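Long-range contacts in Dr hemagglutinin structural subunit (PDB 1UT1), which mediates adherence of uropathogenic Escherichia coli to the upper urinary tract by binding the Dr blood group antigen on host cells: residues V65-A69 against G107-K111; R87-Y91 against Q129-P133. The protein carries 3 engineered substitutions. One frame throughout, in Å; residues are numbered along the deposited sequence.

Contact 1. Residues V65-A69 against G107-K111; sequences VALKA and GVFYK
A66 and Y110 sit directly across from each other in an antiparallel beta ladder, their CB atoms 3.6 Å apart. The ladder joins strand 64-69 to strand 108-111 in the immunoglobulin-like beta fold of this fimbrial adhesin. A66-Y110 and K68-V108 are non-hydrogen-bonded pairs. L67-F109 between them is a hydrogen-bonded pair. L67 and F109 exchange two backbone bonds: L67 N gives to F109 O, and F109 N gives to L67 O at 2.8 Å and 176°. K111 N to V65 O closes one end of the ladder, and A69 N to G107 O closes the other.

The residues on one face are A66, K68, V108 and Y110. V108 straddles two neighbours there. Its CG1 reaches A66 CB at 3.9 Å, while its CG2 meets K68 CD at 3.7 Å. The K68 chain runs obliquely over this valine. F11 of strand 10-14 touches A66, K68 and V108, and W146 of strand 135-147 stacks on the Y110 ring. Y110 CG lies between its own backbone N and carbonyl carbon (chi1 70°), and the ring leads away from strand 64-69.

L67 and F109 point to the other face. They meet loosely, with L67 CD1 4.5 Å from F109 CD2. F109 CG is anti to the backbone N (chi1 -174°), and its ring extends away from L67 to meet the ring of W102. V65 packs on V30 and L67 on V32 of the second subunit, so these two side chains help form the interface between the subunits.

Near G107 the K68 chain bends at chi2 and chi4, which brings its ammonium back to the main chain. K68 NZ donates to A69 O at 3.0 Å.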
loop_
_atom_site.group_PDB
_atom_site.type_symbol
_atom_site.label_atom_id
_atom_site.label_comp_id
_atom_site.label_asym_id
_atom_site.label_seq_id
_atom_site.Cartn_x
_atom_site.Cartn_y
_atom_site.Cartn_z
ATOM N N VAL A 65 9.495 26.635 -2.666
ATOM C CA VAL A 65 8.785 25.366 -2.557
ATOM C C VAL A 65 8.893 24.624 -3.878
ATOM O O VAL A 65 8.797 25.239 -4.958
ATOM C CB VAL A 65 7.311 25.626 -2.192
ATOM C CG1 VAL A 65 6.478 24.345 -2.305
ATOM C CG2 VAL A 65 7.236 26.214 -0.763
ATOM N N ALA A 66 8.976 23.296 -3.796
ATOM C CA ALA A 66 9.191 22.474 -4.979
ATOM C C ALA A 66 8.621 21.068 -4.861
ATOM O O ALA A 66 8.538 20.497 -3.771
ATOM C CB ALA A 66 10.655 22.415 -5.292
ATOM N N LEU A 67 8.243 20.504 -6.003
ATOM C CA LEU A 67 7.778 19.134 -6.054
ATOM C C LEU A 67 8.677 18.407 -7.041
ATOM O O LEU A 67 8.897 18.890 -8.168
ATOM C CB LEU A 67 6.338 19.096 -6.587
ATOM C CG LEU A 67 5.364 20.012 -5.861
ATOM C CD1 LEU A 67 4.013 20.006 -6.644
ATOM C CD2 LEU A 67 5.160 19.496 -4.437
ATOM N N LYS A 68 9.190 17.262 -6.638
ATOM C CA LYS A 68 10.035 16.496 -7.535
ATOM C C LYS A 68 9.276 15.251 -7.962
ATOM O O LYS A 68 8.818 14.474 -7.127
ATOM C CB LYS A 68 11.351 16.084 -6.836
ATOM C CG LYS A 68 12.211 15.153 -7.722
ATOM C CD LYS A 68 13.649 15.535 -7.654
ATOM C CE LYS A 68 14.494 14.737 -8.665
ATOM N NZ LYS A 68 13.724 13.639 -9.312
ATOM N N ALA A 69 9.216 15.028 -9.267
ATOM C CA ALA A 69 8.615 13.822 -9.794
ATOM C C ALA A 69 9.607 12.649 -9.652
ATOM O O ALA A 69 10.828 12.819 -9.768
ATOM C CB ALA A 69 8.249 14.029 -11.261
ATOM N N GLY A 107 12.497 17.448 -13.989
ATOM C CA GLY A 107 11.688 16.632 -13.070
ATOM C C GLY A 107 11.229 17.390 -11.820
ATOM O O GLY A 107 10.407 16.882 -11.057
ATOM N N VAL A 108 11.752 18.600 -11.623
ATOM C CA VAL A 108 11.358 19.412 -10.484
ATOM C C VAL A 108 10.437 20.541 -10.936
ATOM O O VAL A 108 10.718 21.245 -11.925
ATOM C CB VAL A 108 12.600 20.004 -9.742
ATOM C CG1 VAL A 108 12.148 20.857 -8.517
ATOM C CG2 VAL A 108 13.575 18.845 -9.315
ATOM N N PHE A 109 9.321 20.700 -10.232
ATOM C CA PHE A 109 8.380 21.773 -10.511
ATOM C C PHE A 109 8.457 22.690 -9.296
ATOM O O PHE A 109 8.063 22.300 -8.192
ATOM C CB PHE A 109 6.973 21.162 -10.691
ATOM C CG PHE A 109 5.918 22.149 -11.128
ATOM C CD1 PHE A 109 5.889 22.628 -12.455
ATOM C CD2 PHE A 109 4.916 22.578 -10.222
ATOM C CE1 PHE A 109 4.881 23.553 -12.860
ATOM C CE2 PHE A 109 3.928 23.480 -10.624
ATOM C CZ PHE A 109 3.874 23.906 -11.962
ATOM N N TYR A 110 9.119 23.838 -9.455
ATOM C CA TYR A 110 9.405 24.706 -8.302
ATOM C C TYR A 110 8.802 26.085 -8.461
ATOM O O TYR A 110 8.629 26.564 -9.587
ATOM C CB TYR A 110 10.918 24.806 -8.031
ATOM C CG TYR A 110 11.695 25.603 -9.090
ATOM C CD1 TYR A 110 12.381 24.947 -10.118
ATOM C CD2 TYR A 110 11.839 26.991 -8.986
ATOM C CE1 TYR A 110 13.139 25.668 -11.060
ATOM C CE2 TYR A 110 12.574 27.715 -9.937
ATOM C CZ TYR A 110 13.254 27.038 -10.939
ATOM O OH TYR A 110 13.978 27.739 -11.882
ATOM N N LYS A 111 8.489 26.722 -7.338
ATOM C CA LYS A 111 7.828 28.015 -7.346
ATOM C C LYS A 111 8.852 29.119 -7.598
ATOM O O LYS A 111 10.002 29.025 -7.149
ATOM C CB LYS A 111 7.086 28.244 -6.014
ATOM C CG LYS A 111 6.131 29.437 -6.053
ATOM C CD LYS A 111 5.318 29.538 -4.764
ATOM C CE LYS A 111 4.155 30.515 -4.907
ATOM N NZ LYS A 111 4.621 31.868 -5.307
#

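Contact 2. Residues R87-Y91 against Q129-P133; sequences RDKLY and QTNTP. With EDO (1,2-ethanediol), chain I.
Q129 lays its side-chain amide alongside the backbone of Y91 and grips it with two hydrogen bonds. Y91 N donates to Q129 OE1 at 2.9 Å, on a lone pair in the carbonyl plane. Q129 NE2 returns a bond to Y91 O at 2.9 Å, with that oxygen only 10° out of the amide plane. NE2 has a second acceptor in G127 O. The Q129 side chain is extended beyond CG (chi2 165°), which carries the amide across to the strand. Q129 OE1 also lies at the edge of the Y91 ring. A water donates to both Q129 OE1 and K89 O.

L90 CD1 touches both Q129 OE1 and T132 OG1, 3.7 Å from each. T132 closes the type I turn from Q129 to T132: its N and OG1 both donate to Q129 O, the OG1 bond being 2.7 Å. L44 covers L90 and T132. Further along, P133 CG packs against D88 CG at 3.8 Å, and D88 OD2 accepts a bond from O1 of a 1,2-ethanediol, probably from the crystallisation liquor.

The loop thus uses a side-chain amide much as a strand uses its backbone. Donor and acceptor both meet Y91, which fixes the amide's rotation.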
loop_
_atom_site.group_PDB
_atom_site.type_symbol
_atom_site.label_atom_id
_atom_site.label_comp_id
_atom_site.label_asym_id
_atom_site.label_seq_id
_atom_site.Cartn_x
_atom_site.Cartn_y
_atom_site.Cartn_z
ATOM N N ARG A 87 6.482 1.105 -19.062
ATOM C CA ARG A 87 6.543 1.354 -20.494
ATOM C C ARG A 87 5.734 2.504 -21.054
ATOM O O ARG A 87 6.189 3.202 -21.963
ATOM C CB ARG A 87 6.231 0.087 -21.293
ATOM C CG ARG A 87 6.476 0.296 -22.782
ATOM C CD ARG A 87 6.575 -1.002 -23.542
ATOM N NE ARG A 87 7.505 -1.979 -22.960
ATOM C CZ ARG A 87 7.462 -3.272 -23.271
ATOM N NH1 ARG A 87 6.569 -3.683 -24.148
ATOM N NH2 ARG A 87 8.289 -4.149 -22.709
ATOM N N ASP A 88 4.479 2.597 -20.637
ATOM C CA ASP A 88 3.534 3.480 -21.286
ATOM C C ASP A 88 3.336 4.773 -20.523
ATOM O O ASP A 88 3.187 4.770 -19.286
ATOM C CB ASP A 88 2.203 2.759 -21.509
ATOM C CG ASP A 88 2.372 1.490 -22.327
ATOM O OD1 ASP A 88 2.837 1.596 -23.478
ATOM O OD2 ASP A 88 2.169 0.381 -21.774
ATOM N N LYS A 89 3.432 5.873 -21.271
ATOM C CA LYS A 89 3.326 7.210 -20.711
ATOM C C LYS A 89 1.965 7.878 -20.970
ATOM O O LYS A 89 1.391 7.786 -22.074
ATOM C CB LYS A 89 4.426 8.103 -21.294
ATOM C CG LYS A 89 5.834 7.590 -21.059
ATOM C CD LYS A 89 6.810 8.448 -21.889
ATOM C CE LYS A 89 8.248 7.966 -21.716
ATOM N NZ LYS A 89 9.160 8.771 -22.576
ATOM N N LEU A 90 1.507 8.638 -19.977
ATOM C CA LEU A 90 0.328 9.495 -20.153
ATOM C C LEU A 90 0.803 10.899 -19.802
ATOM O O LEU A 90 1.057 11.196 -18.627
ATOM C CB LEU A 90 -0.785 9.059 -19.208
ATOM C CG LEU A 90 -2.084 9.866 -19.198
ATOM C CD1 LEU A 90 -2.719 9.862 -20.623
ATOM C CD2 LEU A 90 -3.064 9.202 -18.172
ATOM N N TYR A 91 1.067 11.714 -20.831
ATOM C CA TYR A 91 1.646 13.035 -20.620
ATOM C C TYR A 91 0.651 13.938 -19.936
ATOM O O TYR A 91 -0.527 14.008 -20.324
ATOM C CB TYR A 91 2.055 13.642 -21.942
ATOM C CG TYR A 91 3.236 12.909 -22.536
ATOM C CD1 TYR A 91 3.055 11.930 -23.499
ATOM C CD2 TYR A 91 4.524 13.191 -22.107
ATOM C CE1 TYR A 91 4.147 11.254 -24.055
ATOM C CE2 TYR A 91 5.612 12.497 -22.625
ATOM C CZ TYR A 91 5.408 11.522 -23.587
ATOM O OH TYR A 91 6.510 10.897 -24.165
ATOM N N GLN A 129 -5.134 11.903 -25.558
ATOM C CA GLN A 129 -4.392 10.634 -25.541
ATOM C C GLN A 129 -5.356 9.459 -25.445
ATOM O O GLN A 129 -5.219 8.567 -24.592
ATOM C CB GLN A 129 -3.331 10.640 -24.424
ATOM C CG GLN A 129 -2.143 11.547 -24.759
ATOM C CD GLN A 129 -1.264 11.852 -23.548
ATOM O OE1 GLN A 129 -0.409 11.059 -23.184
ATOM N NE2 GLN A 129 -1.463 13.017 -22.937
ATOM N N THR A 130 -6.366 9.497 -26.321
ATOM C CA THR A 130 -7.434 8.511 -26.326
ATOM C C THR A 130 -7.043 7.100 -26.797
ATOM O O THR A 130 -7.881 6.198 -26.802
ATOM C CB THR A 130 -8.672 9.006 -27.116
ATOM O OG1 THR A 130 -8.302 9.267 -28.465
ATOM C CG2 THR A 130 -9.264 10.260 -26.492
ATOM N N ASN A 131 -5.786 6.910 -27.180
ATOM C CA ASN A 131 -5.268 5.567 -27.543
ATOM C C ASN A 131 -4.353 4.981 -26.465
ATOM O O ASN A 131 -3.644 3.999 -26.705
ATOM C CB ASN A 131 -4.496 5.609 -28.869
ATOM C CG ASN A 131 -5.419 5.803 -30.071
ATOM O OD1 ASN A 131 -6.537 5.284 -30.100
ATOM N ND2 ASN A 131 -4.978 6.603 -31.036
ATOM N N THR A 132 -4.338 5.600 -25.287
ATOM C CA THR A 132 -3.517 5.101 -24.189
ATOM C C THR A 132 -3.900 3.657 -23.887
ATOM O O THR A 132 -5.073 3.354 -23.741
ATOM C CB THR A 132 -3.756 5.960 -22.916
ATOM O OG1 THR A 132 -3.328 7.301 -23.189
ATOM C CG2 THR A 132 -2.976 5.398 -21.716
ATOM N N PRO A 133 -2.919 2.762 -23.786
ATOM C CA PRO A 133 -3.249 1.356 -23.482
ATOM C C PRO A 133 -3.887 1.237 -22.086
ATOM O O PRO A 133 -3.432 1.872 -21.121
ATOM C CB PRO A 133 -1.888 0.655 -23.479
ATOM C CG PRO A 133 -0.948 1.555 -24.169
ATOM C CD PRO A 133 -1.476 2.963 -23.968
HETATM C C1 EDO I . -0.158 -0.840 -19.871
HETATM O O1 EDO I . 1.259 -0.800 -19.665
HETATM C C2 EDO I . -0.460 -1.770 -21.069
HETATM O O2 EDO I . 0.362 -2.954 -20.988
HETATM O O HOH W 1 0.830 9.237 -24.804
#

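Following the chain from the N terminus, V65-A69 comes first, then R87-Y91, G107-K111 and Q129-P133. The segments alternate, so the two contacts cross. Contact 1 closes a loop of 37 residues that includes strands 78-83 and 89-96, and it joins strand 64-69 to strand 108-111. Contact 2 closes another loop of 37 residues, which contains strands 102-105, 108-111 and 118-125. It ties the start of strand 89-96 to the loop that leads into strand 135-147. Their centres are 23 Å apart, on opposite sides of the chain's centre. Strand 135-147 pairs with strand 64-69 and also sends Y137 to contact 2, so it reaches both.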